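Local coordinates for protein ectoine dioxygenase (Sphingopyxis alaskensis RB2256, PDB 4Q5O) that catalyses the iron- and 2-oxoglutarate-dependent hydroxylation of L-ectoine to 5-hydroxyectoine, a compatible solute made against osmotic stress, at residues Tyr54-Asp59 and Val235-Lys240; Glu96-Phe101 and Leu138-Gly143; Ala169-Val174 and Phe268-Ala273; Leu175-Thr180 and Pro263-Phe268; Gly184-Ile189 and Leu251-Asn256. All coordinates share one frame; numbering follows the deposited sequence.

Contact 1 (Tyr54-Asp59 and Val235-Lys240)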
# COMPACT_ATOMS: atom_id res chain seq x y z
N TYR A 54 0.03 -11.31 17.38
CA TYR A 54 -1.13 -10.43 17.31
C TYR A 54 -2.40 -11.24 17.10
O TYR A 54 -2.34 -12.35 16.56
CB TYR A 54 -1.02 -9.48 16.12
CG TYR A 54 -1.35 -10.20 14.84
CD1 TYR A 54 -0.42 -11.02 14.22
CD2 TYR A 54 -2.62 -10.11 14.27
CE1 TYR A 54 -0.72 -11.72 13.08
CE2 TYR A 54 -2.93 -10.80 13.11
CZ TYR A 54 -1.97 -11.60 12.52
OH TYR A 54 -2.27 -12.30 11.37
N ILE A 55 -3.54 -10.66 17.49
CA ILE A 55 -4.86 -11.15 17.09
C ILE A 55 -5.81 -9.97 16.81
O ILE A 55 -5.50 -8.82 17.12
CB ILE A 55 -5.49 -12.08 18.13
CG1 ILE A 55 -5.73 -11.30 19.41
CG2 ILE A 55 -4.62 -13.30 18.37
CD1 ILE A 55 -6.63 -12.02 20.35
N VAL A 56 -6.96 -10.29 16.23
CA VAL A 56 -7.94 -9.31 15.77
C VAL A 56 -9.33 -9.61 16.38
O VAL A 56 -9.90 -10.68 16.14
CB VAL A 56 -8.03 -9.32 14.22
CG1 VAL A 56 -8.91 -8.20 13.71
CG2 VAL A 56 -6.64 -9.22 13.59
N LEU A 57 -9.86 -8.69 17.17
CA LEU A 57 -11.19 -8.84 17.74
C LEU A 57 -12.19 -8.09 16.89
O LEU A 57 -12.06 -6.88 16.70
CB LEU A 57 -11.22 -8.31 19.18
CG LEU A 57 -10.05 -8.80 20.03
CD1 LEU A 57 -10.08 -8.22 21.44
CD2 LEU A 57 -10.01 -10.31 20.09
N GLU A 58 -13.19 -8.79 16.35
CA GLU A 58 -14.21 -8.13 15.56
C GLU A 58 -15.52 -8.10 16.34
O GLU A 58 -15.76 -8.97 17.19
CB GLU A 58 -14.38 -8.86 14.23
CG GLU A 58 -13.10 -8.89 13.41
CD GLU A 58 -13.13 -9.91 12.28
OE1 GLU A 58 -13.93 -10.87 12.34
OE2 GLU A 58 -12.34 -9.76 11.32
N ASP A 59 -16.35 -7.09 16.07
CA ASP A 59 -17.69 -7.02 16.64
C ASP A 59 -17.70 -7.06 18.17
O ASP A 59 -18.49 -7.79 18.75
CB ASP A 59 -18.56 -8.19 16.12
CG ASP A 59 -18.65 -8.24 14.59
OD1 ASP A 59 -18.98 -7.20 13.97
OD2 ASP A 59 -18.39 -9.32 14.00
N VAL A 235 1.48 -10.14 6.80
CA VAL A 235 0.03 -10.14 6.92
C VAL A 235 -0.40 -8.71 7.19
O VAL A 235 0.35 -7.95 7.79
CB VAL A 235 -0.37 -11.10 8.07
CG1 VAL A 235 -1.74 -10.79 8.64
CG2 VAL A 235 -0.28 -12.55 7.59
N ALA A 236 -1.59 -8.31 6.73
CA ALA A 236 -2.11 -6.96 6.95
C ALA A 236 -3.59 -6.97 7.35
O ALA A 236 -4.47 -6.80 6.51
CB ALA A 236 -1.91 -6.11 5.71
N PRO A 237 -3.86 -7.17 8.64
CA PRO A 237 -5.19 -7.17 9.25
C PRO A 237 -6.07 -5.98 8.86
O PRO A 237 -5.75 -4.84 9.18
CB PRO A 237 -4.89 -7.11 10.74
CG PRO A 237 -3.61 -7.86 10.86
CD PRO A 237 -2.82 -7.57 9.60
N THR A 238 -7.18 -6.28 8.20
CA THR A 238 -8.16 -5.28 7.78
C THR A 238 -9.42 -5.43 8.64
O THR A 238 -9.49 -6.34 9.47
CB THR A 238 -8.52 -5.45 6.30
OG1 THR A 238 -9.38 -6.60 6.15
CG2 THR A 238 -7.24 -5.59 5.45
N GLY A 239 -10.40 -4.53 8.47
CA GLY A 239 -11.58 -4.53 9.33
C GLY A 239 -12.48 -3.30 9.25
O GLY A 239 -12.03 -2.19 8.99
N LYS A 240 -13.77 -3.51 9.46
CA LYS A 240 -14.71 -2.39 9.55
C LYS A 240 -14.41 -1.61 10.83
O LYS A 240 -13.78 -2.15 11.75
CB LYS A 240 -16.15 -2.90 9.56
CG LYS A 240 -16.44 -3.89 10.67
CD LYS A 240 -17.90 -4.32 10.66
CE LYS A 240 -18.17 -5.28 11.79
NZ LYS A 240 -19.52 -5.08 12.41
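Y54, V56 and D59 meet V235, P237 and K240 in a surface contact at the edge of the jelly-roll fold of the PhyH family. Strand 54-57 is one of the two edge strands of the large antiparallel sheet, and the loop 235-240, which leads into its neighbour 244-248, runs alongside at side-chain distance. No backbone hydrogen bond joins the two segments. With CG between the backbone N and the carbonyl carbon (chi1 77°), the Y54 ring is directed to the loop, CE2 of Y54 lying 3.8 Å from CG of P237. CZ of Y54 comes within 4.0 Å of CG1 of V235. Next along the strand, V56 lays CG2 4.0 Å from CB of P237, so the proline ring is shared by both strand residues. Y54 also packs on V188, L251 and F247, its side chain about 9 Å from that of H253. An alanine here would remove the whole ring and would probably leave V235 and P237 facing a gap, with V188 and L251 losing a neighbour. At the far end a salt bridge brings NZ of K240 2.7 Å from OD1 of D59, almost in line with the CG-OD1 bond.

Contact 2 (Glu96-Phe101 and Leu138-Gly143). With AKG (2-oxoglutaric acid), chain D.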
# COMPACT_ATOMS: atom_id res chain seq x y z
N GLU A 96 -3.39 21.03 9.60
CA GLU A 96 -4.24 19.87 9.78
C GLU A 96 -3.60 18.96 10.83
O GLU A 96 -2.42 18.60 10.73
CB GLU A 96 -4.42 19.14 8.44
N ILE A 97 -4.37 18.61 11.85
CA ILE A 97 -3.90 17.69 12.87
C ILE A 97 -3.62 16.34 12.25
O ILE A 97 -4.26 15.93 11.29
CB ILE A 97 -4.94 17.49 13.96
CG1 ILE A 97 -6.34 17.63 13.36
CG2 ILE A 97 -4.75 18.51 15.05
CD1 ILE A 97 -6.90 16.36 12.71
N ARG A 98 -2.67 15.63 12.81
CA ARG A 98 -2.43 14.28 12.37
C ARG A 98 -2.44 13.36 13.59
O ARG A 98 -2.75 12.17 13.50
CB ARG A 98 -1.12 14.22 11.58
CG ARG A 98 -1.19 15.00 10.26
CD ARG A 98 -2.21 14.38 9.28
NE ARG A 98 -2.33 15.12 8.02
CZ ARG A 98 -3.39 15.85 7.67
NH1 ARG A 98 -4.45 15.93 8.48
NH2 ARG A 98 -3.41 16.48 6.50
N SER A 99 -2.13 13.91 14.75
CA SER A 99 -2.09 13.11 15.95
C SER A 99 -2.35 13.94 17.18
O SER A 99 -2.05 15.14 17.21
CB SER A 99 -0.73 12.44 16.09
OG SER A 99 -0.50 11.60 14.99
N ILE A 100 -2.92 13.30 18.19
CA ILE A 100 -3.02 13.88 19.51
C ILE A 100 -2.53 12.81 20.48
O ILE A 100 -3.08 11.71 20.50
CB ILE A 100 -4.47 14.30 19.82
CG1 ILE A 100 -5.01 15.20 18.71
CG2 ILE A 100 -4.54 15.01 21.15
CD1 ILE A 100 -6.52 15.28 18.65
N PHE A 101 -1.47 13.09 21.24
CA PHE A 101 -0.98 12.14 22.24
C PHE A 101 -1.77 12.30 23.52
O PHE A 101 -2.55 13.24 23.64
CB PHE A 101 0.52 12.32 22.51
CG PHE A 101 1.41 11.84 21.39
CD1 PHE A 101 1.96 12.73 20.48
CD2 PHE A 101 1.69 10.49 21.24
CE1 PHE A 101 2.76 12.29 19.45
CE2 PHE A 101 2.51 10.04 20.21
CZ PHE A 101 3.04 10.94 19.31
N LEU A 138 -4.45 9.44 19.17
CA LEU A 138 -5.52 9.41 18.17
C LEU A 138 -4.94 9.89 16.85
O LEU A 138 -4.32 10.96 16.80
CB LEU A 138 -6.71 10.28 18.58
CG LEU A 138 -7.85 10.50 17.57
CD1 LEU A 138 -8.79 9.30 17.46
CD2 LEU A 138 -8.64 11.74 17.92
N ASN A 139 -5.13 9.09 15.79
CA ASN A 139 -4.49 9.31 14.49
C ASN A 139 -5.47 9.54 13.37
O ASN A 139 -6.34 8.72 13.13
CB ASN A 139 -3.67 8.08 14.08
CG ASN A 139 -2.40 7.95 14.84
OD1 ASN A 139 -1.67 8.92 15.00
ND2 ASN A 139 -2.11 6.74 15.31
N TYR A 140 -5.31 10.64 12.66
CA TYR A 140 -6.00 10.84 11.40
C TYR A 140 -4.96 10.85 10.26
O TYR A 140 -4.13 11.75 10.19
CB TYR A 140 -6.81 12.14 11.42
CG TYR A 140 -7.57 12.36 10.14
CD1 TYR A 140 -8.81 11.77 9.94
CD2 TYR A 140 -7.03 13.13 9.10
CE1 TYR A 140 -9.49 11.94 8.76
CE2 TYR A 140 -7.72 13.31 7.91
CZ TYR A 140 -8.95 12.71 7.74
OH TYR A 140 -9.66 12.88 6.57
N LYS A 141 -4.98 9.85 9.38
CA LYS A 141 -4.12 9.88 8.19
C LYS A 141 -4.97 10.03 6.93
O LYS A 141 -5.64 9.09 6.51
CB LYS A 141 -3.19 8.65 8.13
CG LYS A 141 -2.24 8.50 9.35
CD LYS A 141 -0.99 7.62 9.10
CE LYS A 141 -1.21 6.10 9.37
NZ LYS A 141 -1.20 5.66 10.81
N PRO A 142 -4.94 11.22 6.31
CA PRO A 142 -5.87 11.52 5.21
C PRO A 142 -5.50 10.71 3.98
O PRO A 142 -4.39 10.16 3.91
CB PRO A 142 -5.60 13.00 4.94
CG PRO A 142 -4.11 13.14 5.21
CD PRO A 142 -3.82 12.19 6.36
N GLY A 143 -6.42 10.61 3.03
CA GLY A 143 -6.14 9.90 1.81
C GLY A 143 -5.33 10.76 0.86
O GLY A 143 -5.03 11.91 1.17
C1 AKG D . 1.32 4.00 15.13
O1 AKG D . 1.11 5.22 14.84
O2 AKG D . 0.89 3.56 16.24
C2 AKG D . 2.07 3.09 14.15
O5 AKG D . 3.06 2.46 14.49
C3 AKG D . 1.60 2.93 12.72
C4 AKG D . 2.61 3.61 11.83
C5 AKG D . 2.51 5.10 12.11
O3 AKG D . 1.71 5.80 11.43
O4 AKG D . 3.21 5.64 13.01
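The 2-oxoglutarate pocket of this jelly roll borrows its lysine from strand 138-141, which pairs antiparallel with 97-101: I100 and L138 exchange two backbone hydrogen bonds, and S99 faces N139 as a non-hydrogen-bonded pair. Further along, Y140 N bonds to R98 O at 3.1 Å. The strand is irregular here because R98 and S99 both face V89 of the next strand, a classic beta bulge. From it the R98 side chain leaves away from its partner strand, then folds back with a bend at chi2 (-65°) so that the guanidinium reaches across. P142 lies over one face of that group, its CG 3.6 Å from NH2 of R98, while E96 O sits above the opposite face. NH1 of R98 donates to I97 O at 2.8 Å, which probably restrains the group, and approaches the Y140 ring at its edge. On the sheet face carrying S99 and N139, OG of S99 lies 2.9 Å from OD1 of N139, and the amide's ND2 bonds to N266. The K141 chain bends at chi3 and chi4 and places NZ 3.0 Å from carboxylate oxygen O3 of 2-oxoglutarate.

Contact 3 (Ala169-Val174 and Phe268-Ala273). With AKG (2-oxoglutaric acid), chain D.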
# COMPACT_ATOMS: atom_id res chain seq x y z
N ALA A 169 4.47 -5.58 27.32
CA ALA A 169 3.46 -4.60 26.86
C ALA A 169 2.81 -5.00 25.54
O ALA A 169 3.38 -5.76 24.75
CB ALA A 169 4.07 -3.21 26.75
N LEU A 170 1.61 -4.48 25.30
CA LEU A 170 0.96 -4.68 24.01
C LEU A 170 0.28 -3.42 23.52
O LEU A 170 -0.05 -2.53 24.31
CB LEU A 170 -0.04 -5.85 24.08
CG LEU A 170 -1.09 -5.81 25.19
CD1 LEU A 170 -2.32 -5.05 24.74
CD2 LEU A 170 -1.47 -7.23 25.61
N SER A 171 0.08 -3.35 22.21
CA SER A 171 -0.61 -2.22 21.59
C SER A 171 -1.95 -2.66 21.03
O SER A 171 -2.11 -3.78 20.54
CB SER A 171 0.26 -1.63 20.49
OG SER A 171 1.62 -1.57 20.88
N MET A 172 -2.93 -1.77 21.13
CA MET A 172 -4.28 -1.99 20.63
C MET A 172 -4.60 -0.87 19.67
O MET A 172 -4.55 0.31 20.04
CB MET A 172 -5.29 -1.96 21.77
CG MET A 172 -5.09 -3.05 22.81
SD MET A 172 -6.66 -3.64 23.51
CE MET A 172 -6.03 -4.95 24.56
N SER A 173 -4.91 -1.22 18.44
CA SER A 173 -5.34 -0.23 17.48
C SER A 173 -6.83 -0.42 17.27
O SER A 173 -7.28 -1.49 16.88
CB SER A 173 -4.58 -0.38 16.17
OG SER A 173 -5.13 0.49 15.19
N VAL A 174 -7.60 0.62 17.55
CA VAL A 174 -9.03 0.54 17.38
C VAL A 174 -9.38 1.29 16.12
O VAL A 174 -9.25 2.51 16.07
CB VAL A 174 -9.76 1.20 18.54
CG1 VAL A 174 -11.24 0.97 18.40
CG2 VAL A 174 -9.23 0.66 19.86
N PHE A 268 -4.99 4.50 19.14
CA PHE A 268 -3.89 3.62 19.52
C PHE A 268 -3.65 3.64 21.04
O PHE A 268 -3.49 4.70 21.64
CB PHE A 268 -2.64 4.05 18.75
CG PHE A 268 -1.45 3.17 18.97
CD1 PHE A 268 -1.47 1.85 18.57
CD2 PHE A 268 -0.29 3.68 19.56
CE1 PHE A 268 -0.37 1.04 18.76
CE2 PHE A 268 0.83 2.87 19.75
CZ PHE A 268 0.79 1.54 19.35
N LEU A 269 -3.61 2.46 21.65
CA LEU A 269 -3.53 2.32 23.12
C LEU A 269 -2.48 1.32 23.59
O LEU A 269 -2.65 0.12 23.41
CB LEU A 269 -4.86 1.83 23.68
CG LEU A 269 -6.05 2.77 23.58
CD1 LEU A 269 -7.32 2.07 24.09
CD2 LEU A 269 -5.71 4.01 24.39
N VAL A 270 -1.43 1.80 24.24
CA VAL A 270 -0.37 0.92 24.71
C VAL A 270 -0.55 0.54 26.18
O VAL A 270 -0.42 1.37 27.07
CB VAL A 270 0.99 1.60 24.53
CG1 VAL A 270 2.09 0.59 24.78
CG2 VAL A 270 1.09 2.21 23.15
N TYR A 271 -0.83 -0.73 26.43
CA TYR A 271 -0.93 -1.23 27.80
C TYR A 271 0.40 -1.82 28.27
O TYR A 271 0.95 -2.72 27.63
CB TYR A 271 -2.02 -2.29 27.90
CG TYR A 271 -3.42 -1.79 27.66
CD1 TYR A 271 -4.25 -1.44 28.73
CD2 TYR A 271 -3.93 -1.68 26.37
CE1 TYR A 271 -5.55 -0.99 28.52
CE2 TYR A 271 -5.23 -1.23 26.15
CZ TYR A 271 -6.03 -0.89 27.24
OH TYR A 271 -7.31 -0.45 27.03
N ASN A 272 0.91 -1.32 29.39
CA ASN A 272 2.11 -1.86 30.01
C ASN A 272 1.69 -2.44 31.36
O ASN A 272 0.84 -1.87 32.03
CB ASN A 272 3.13 -0.74 30.21
CG ASN A 272 4.49 -1.25 30.60
OD1 ASN A 272 4.94 -2.28 30.11
ND2 ASN A 272 5.16 -0.53 31.49
N ALA A 273 2.24 -3.59 31.74
CA ALA A 273 1.95 -4.14 33.05
C ALA A 273 2.64 -3.26 34.10
O ALA A 273 3.74 -2.75 33.86
CB ALA A 273 2.44 -5.56 33.15
C1 AKG D . 1.32 4.00 15.13
O1 AKG D . 1.11 5.22 14.84
O2 AKG D . 0.89 3.56 16.24
C2 AKG D . 2.07 3.09 14.15
O5 AKG D . 3.06 2.46 14.49
C3 AKG D . 1.60 2.93 12.72
C4 AKG D . 2.61 3.61 11.83
C5 AKG D . 2.51 5.10 12.11
O3 AKG D . 1.71 5.80 11.43
O4 AKG D . 3.21 5.64 13.01
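S171 and F268 meet where the central antiparallel strands of the jelly roll face the cosubstrate. The F268 ring turns one face to 2-oxoglutarate: carboxylate oxygen O2 sits 3.4 Å above the ring plane, over its centre, with CD2 of F268 3.5 Å from that oxygen. A chi1 of -176° in F268, with CG opposite the backbone N, carries the ring to where CE1 and CZ lie against CB of S171. S171 OG in turn makes a weak hydrogen bond to iron ligand D154. W158, important for stabilising ectoine, packs on S171 and V270, consistent with these two residues backing the ectoine side of the site. Behind this shell the strands are held in register by four backbone hydrogen bonds in two hydrogen-bonded pairs. L170 trades bonds with Y271, and M172 with L269; the shortest joins L269 N to M172 O at 2.8 Å. The face of the sheet carrying L170, M172 and Y271 is turned to helix 117-127. Y271 OH bonds to A114 O in the loop before that helix, and L170 CD1 lies 4.1 Å from CD2 of Y271. M172 makes an oblique Met-aromatic contact, its SD 5.0 Å from the centroid of the Y271 ring.

Contact 4 (Leu175-Thr180 and Pro263-Phe268). With AKG (2-oxoglutaric acid), chain D.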
# COMPACT_ATOMS: atom_id res chain seq x y z
N LEU A 175 -9.82 0.56 15.11
CA LEU A 175 -10.06 1.16 13.81
C LEU A 175 -11.23 2.09 13.88
O LEU A 175 -12.33 1.67 14.23
CB LEU A 175 -10.34 0.09 12.77
CG LEU A 175 -9.22 -0.90 12.49
CD1 LEU A 175 -9.55 -1.62 11.20
CD2 LEU A 175 -7.87 -0.19 12.40
N LEU A 176 -11.01 3.36 13.53
CA LEU A 176 -12.11 4.31 13.42
C LEU A 176 -12.56 4.59 11.97
O LEU A 176 -13.69 5.04 11.74
CB LEU A 176 -11.76 5.61 14.14
CG LEU A 176 -11.50 5.53 15.65
CD1 LEU A 176 -11.09 6.91 16.14
CD2 LEU A 176 -12.70 5.00 16.44
N ALA A 177 -11.70 4.33 10.99
CA ALA A 177 -12.14 4.29 9.59
C ALA A 177 -11.85 2.92 9.01
O ALA A 177 -11.02 2.18 9.55
CB ALA A 177 -11.47 5.36 8.76
N GLU A 178 -12.51 2.57 7.92
CA GLU A 178 -12.29 1.29 7.25
C GLU A 178 -10.83 1.18 6.76
O GLU A 178 -10.31 2.14 6.18
CB GLU A 178 -13.27 1.17 6.08
CG GLU A 178 -13.01 0.04 5.14
CD GLU A 178 -13.17 -1.29 5.82
OE1 GLU A 178 -14.23 -1.46 6.46
OE2 GLU A 178 -12.25 -2.15 5.75
N ASN A 179 -10.15 0.05 7.04
CA ASN A 179 -8.87 -0.31 6.39
C ASN A 179 -9.07 -1.43 5.37
O ASN A 179 -9.23 -2.59 5.74
CB ASN A 179 -7.84 -0.85 7.39
CG ASN A 179 -7.02 0.23 8.07
OD1 ASN A 179 -7.03 1.41 7.69
ND2 ASN A 179 -6.29 -0.18 9.10
N THR A 180 -9.08 -1.09 4.09
CA THR A 180 -9.17 -2.08 3.03
C THR A 180 -7.74 -2.49 2.74
O THR A 180 -6.84 -1.90 3.31
CB THR A 180 -9.82 -1.44 1.82
OG1 THR A 180 -8.93 -0.47 1.26
CG2 THR A 180 -11.11 -0.73 2.26
N PRO A 263 -9.39 7.87 4.06
CA PRO A 263 -8.52 8.19 5.20
C PRO A 263 -8.29 6.98 6.08
O PRO A 263 -9.09 6.04 6.09
CB PRO A 263 -9.36 9.20 5.98
CG PRO A 263 -10.76 8.79 5.70
CD PRO A 263 -10.73 8.45 4.23
N ARG A 264 -7.17 7.00 6.79
CA ARG A 264 -6.91 6.05 7.84
C ARG A 264 -7.19 6.81 9.16
O ARG A 264 -6.80 7.96 9.30
CB ARG A 264 -5.45 5.57 7.77
CG ARG A 264 -5.21 4.23 7.03
CD ARG A 264 -3.69 3.86 6.97
NE ARG A 264 -2.88 4.95 6.40
CZ ARG A 264 -1.57 4.91 6.12
NH1 ARG A 264 -0.84 3.81 6.33
NH2 ARG A 264 -0.98 5.98 5.61
N ALA A 265 -7.90 6.17 10.09
CA ALA A 265 -8.10 6.76 11.41
C ALA A 265 -8.22 5.67 12.48
O ALA A 265 -8.88 4.65 12.27
CB ALA A 265 -9.33 7.65 11.42
N ASN A 266 -7.55 5.87 13.62
CA ASN A 266 -7.54 4.85 14.66
C ASN A 266 -7.21 5.41 16.04
O ASN A 266 -6.55 6.44 16.16
CB ASN A 266 -6.57 3.70 14.32
CG ASN A 266 -5.10 4.07 14.50
OD1 ASN A 266 -4.64 5.09 13.98
ND2 ASN A 266 -4.36 3.24 15.23
N ALA A 267 -7.67 4.73 17.07
CA ALA A 267 -7.26 5.03 18.44
C ALA A 267 -6.19 4.02 18.87
O ALA A 267 -6.45 2.81 18.95
CB ALA A 267 -8.46 4.96 19.36
N PHE A 268 -4.99 4.50 19.14
CA PHE A 268 -3.89 3.62 19.52
C PHE A 268 -3.65 3.64 21.04
O PHE A 268 -3.49 4.70 21.64
CB PHE A 268 -2.64 4.05 18.75
CG PHE A 268 -1.45 3.17 18.97
CD1 PHE A 268 -1.47 1.85 18.57
CD2 PHE A 268 -0.29 3.68 19.56
CE1 PHE A 268 -0.37 1.04 18.76
CE2 PHE A 268 0.83 2.87 19.75
CZ PHE A 268 0.79 1.54 19.35
C1 AKG D . 1.32 4.00 15.13
O1 AKG D . 1.11 5.22 14.84
O2 AKG D . 0.89 3.56 16.24
C2 AKG D . 2.07 3.09 14.15
O5 AKG D . 3.06 2.46 14.49
C3 AKG D . 1.60 2.93 12.72
C4 AKG D . 2.61 3.61 11.83
C5 AKG D . 2.51 5.10 12.11
O3 AKG D . 1.71 5.80 11.43
O4 AKG D . 3.21 5.64 13.01
O HOH W 1 -10.77 4.49 5.32
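A single carbonyl, A265 O, takes the backbone N-H groups of two consecutive residues, L176 and A177, much as in a classic beta bulge, at the point where strand 169-175 of the jelly roll leaves the sheet. L176 N stands 2.8 Å from A265 O, and A177 N is 3.1 Å from that same oxygen. Both donors come from one face of the carbonyl plane, well out of it, so the chain is gripped on one side as it turns off its antiparallel partner 264-268. Just before this, L175 still faces N266 as a non-hydrogen-bonded pair. The side chains then close the corner. A177 packs its methyl against the strand, CB lying 4.1 Å from CB of A265 and also near P263 O. L176, with CG anti to its carbonyl carbon (chi1 -61°), lies along the backbone of N266 and A267 and reaches on to L138 and to A73 of helix 63-78, joining sheet to helix. Polar side chains join the contact to its surroundings: ND2 of N266 bonds to S173, while R264 touches the cosubstrate lysine K141 and sends NH1 to G184 O. Along the way the R264 chain passes N179, whose amide plane is turned 62° from the guanidinium. R264 meets it with its aliphatic part, not its charged end: CG of R264 lies 3.4 Å from OD1 of N179.

Contact 5 (Gly184-Ile189 and Leu251-Asn256). With FE (Fe (III) ion), chain C.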
# COMPACT_ATOMS: atom_id res chain seq x y z
N GLY A 184 -3.24 1.57 2.70
CA GLY A 184 -2.07 1.52 3.55
C GLY A 184 -2.35 1.00 4.94
O GLY A 184 -2.00 1.64 5.93
N PRO A 185 -2.95 -0.20 5.04
CA PRO A 185 -3.26 -0.70 6.38
C PRO A 185 -1.99 -1.17 7.10
O PRO A 185 -1.01 -1.55 6.45
CB PRO A 185 -4.19 -1.87 6.09
CG PRO A 185 -3.70 -2.38 4.79
CD PRO A 185 -3.21 -1.20 4.00
N LEU A 186 -2.00 -1.13 8.43
CA LEU A 186 -0.87 -1.61 9.21
C LEU A 186 -0.47 -3.02 8.76
O LEU A 186 -1.34 -3.87 8.55
CB LEU A 186 -1.21 -1.60 10.70
CG LEU A 186 -0.17 -2.21 11.65
CD1 LEU A 186 1.08 -1.34 11.71
CD2 LEU A 186 -0.75 -2.48 13.07
N MET A 187 0.84 -3.25 8.61
CA MET A 187 1.39 -4.54 8.20
C MET A 187 2.23 -5.13 9.31
O MET A 187 2.98 -4.41 9.97
CB MET A 187 2.29 -4.40 6.96
CG MET A 187 1.57 -4.18 5.67
SD MET A 187 2.70 -4.04 4.26
CE MET A 187 3.64 -2.58 4.74
N VAL A 188 2.14 -6.44 9.51
CA VAL A 188 2.93 -7.07 10.55
C VAL A 188 3.66 -8.26 9.95
O VAL A 188 3.23 -8.78 8.92
CB VAL A 188 2.08 -7.46 11.80
CG1 VAL A 188 1.23 -6.28 12.23
CG2 VAL A 188 1.20 -8.66 11.50
N ILE A 189 4.77 -8.64 10.57
CA ILE A 189 5.51 -9.85 10.23
C ILE A 189 5.30 -10.84 11.38
O ILE A 189 6.00 -10.78 12.40
CB ILE A 189 7.02 -9.55 10.06
CG1 ILE A 189 7.23 -8.48 8.98
CG2 ILE A 189 7.80 -10.82 9.73
CD1 ILE A 189 8.68 -8.07 8.82
N LEU A 251 6.51 -6.81 18.23
CA LEU A 251 6.17 -7.31 16.88
C LEU A 251 6.61 -6.35 15.78
O LEU A 251 6.25 -5.16 15.80
CB LEU A 251 4.67 -7.62 16.75
CG LEU A 251 4.16 -8.12 15.39
CD1 LEU A 251 4.58 -9.56 15.11
CD2 LEU A 251 2.64 -8.00 15.35
N MET A 252 7.39 -6.84 14.82
CA MET A 252 7.85 -5.97 13.73
C MET A 252 6.67 -5.51 12.85
O MET A 252 5.91 -6.32 12.33
CB MET A 252 8.93 -6.68 12.89
CG MET A 252 9.74 -5.76 11.97
SD MET A 252 10.85 -4.54 12.72
CE MET A 252 12.18 -5.58 13.30
N HIS A 253 6.49 -4.19 12.74
CA HIS A 253 5.40 -3.64 11.93
C HIS A 253 5.76 -2.38 11.13
O HIS A 253 6.89 -1.89 11.19
CB HIS A 253 4.13 -3.41 12.77
CG HIS A 253 4.27 -2.35 13.82
ND1 HIS A 253 4.68 -2.63 15.10
CD2 HIS A 253 4.03 -1.01 13.78
CE1 HIS A 253 4.70 -1.51 15.81
NE2 HIS A 253 4.32 -0.52 15.03
N GLY A 254 4.79 -1.86 10.38
CA GLY A 254 5.00 -0.76 9.46
C GLY A 254 3.80 -0.62 8.53
O GLY A 254 2.88 -1.43 8.59
N SER A 255 3.77 0.40 7.68
CA SER A 255 2.68 0.53 6.72
C SER A 255 3.14 1.21 5.44
O SER A 255 4.09 1.98 5.43
CB SER A 255 1.53 1.29 7.33
OG SER A 255 1.94 2.60 7.68
N ASN A 256 2.46 0.92 4.34
CA ASN A 256 2.70 1.63 3.11
C ASN A 256 1.95 2.95 3.05
O ASN A 256 1.15 3.27 3.94
CB ASN A 256 2.33 0.74 1.93
CG ASN A 256 3.32 -0.37 1.74
OD1 ASN A 256 4.51 -0.19 1.95
ND2 ASN A 256 2.83 -1.55 1.38
FE FE C . 4.62 1.52 16.16
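L251 begins the segment by packing on V188 of strand 187-188, in the three-stranded antiparallel sheet of the jelly roll that carries the iron ligands H152 and H253. Its CD2 lies 3.6 Å from CB of V188 and its CD1 also touches I189 O; S192 touches this side chain too. Cutting L251 back to an alanine is likely to leave the V188 side chain without this neighbour across the pair, opening a gap close to the metal-binding histidine. M252 comes next, accepting I189 N at its carbonyl O at 3.1 Å, while its side chain lies alongside that of I189 and points the same way. H253 points its ring to the face that also carries V188, with CG between backbone N and carbonyl carbon (chi1 66°), and binds iron through NE2 at 2.4 Å. With H152 and D154 it completes the two-histidine, one-carboxylate facial triad. Its ND1 donates to L251 O at 3.1 Å, a second-shell bond that fixes the ring's rotation, and CD1 of L186 rests 3.6 Å from CD2 of H253. At G254 the pairing is lopsided: M187 N bonds to G254 O at 2.7 Å, nearly in line with the carbonyl, whereas the return bond from G254 N to M187 O is weak. S255 sets its CB near the carbonyls of G184 and P185. N256 lies at the dimer interface, where OD1 takes a hydrogen bond from I259 N of the second subunit, and the methyl CE of M187 crosses to lie 3.6 Å from ND2 of N256.

How the contacts relate
Contacts 3 and 4 follow one strand, 264-273, and share F268; strand 131-141 of contact 2 lies next to it, with K141 O bonded to R264 N and N139 N to N266 O. The 2-oxoglutarate sits between contact 2, which supplies the lysine, and contact 3, which supplies the aromatic face. Contact 5 supplies the iron ligand H253 from the smaller sheet; its nearest atoms are about 5 Å from contact 3, without touching. R264 of contact 4 joins it to contact 5 through a hydrogen bond from NH1 to G184 O. Contact 1 is the outer layer, tied to contact 5 by V188 N and V235 O, 2.9 Å apart, with the side chain of Y54 about 12 Å from the iron.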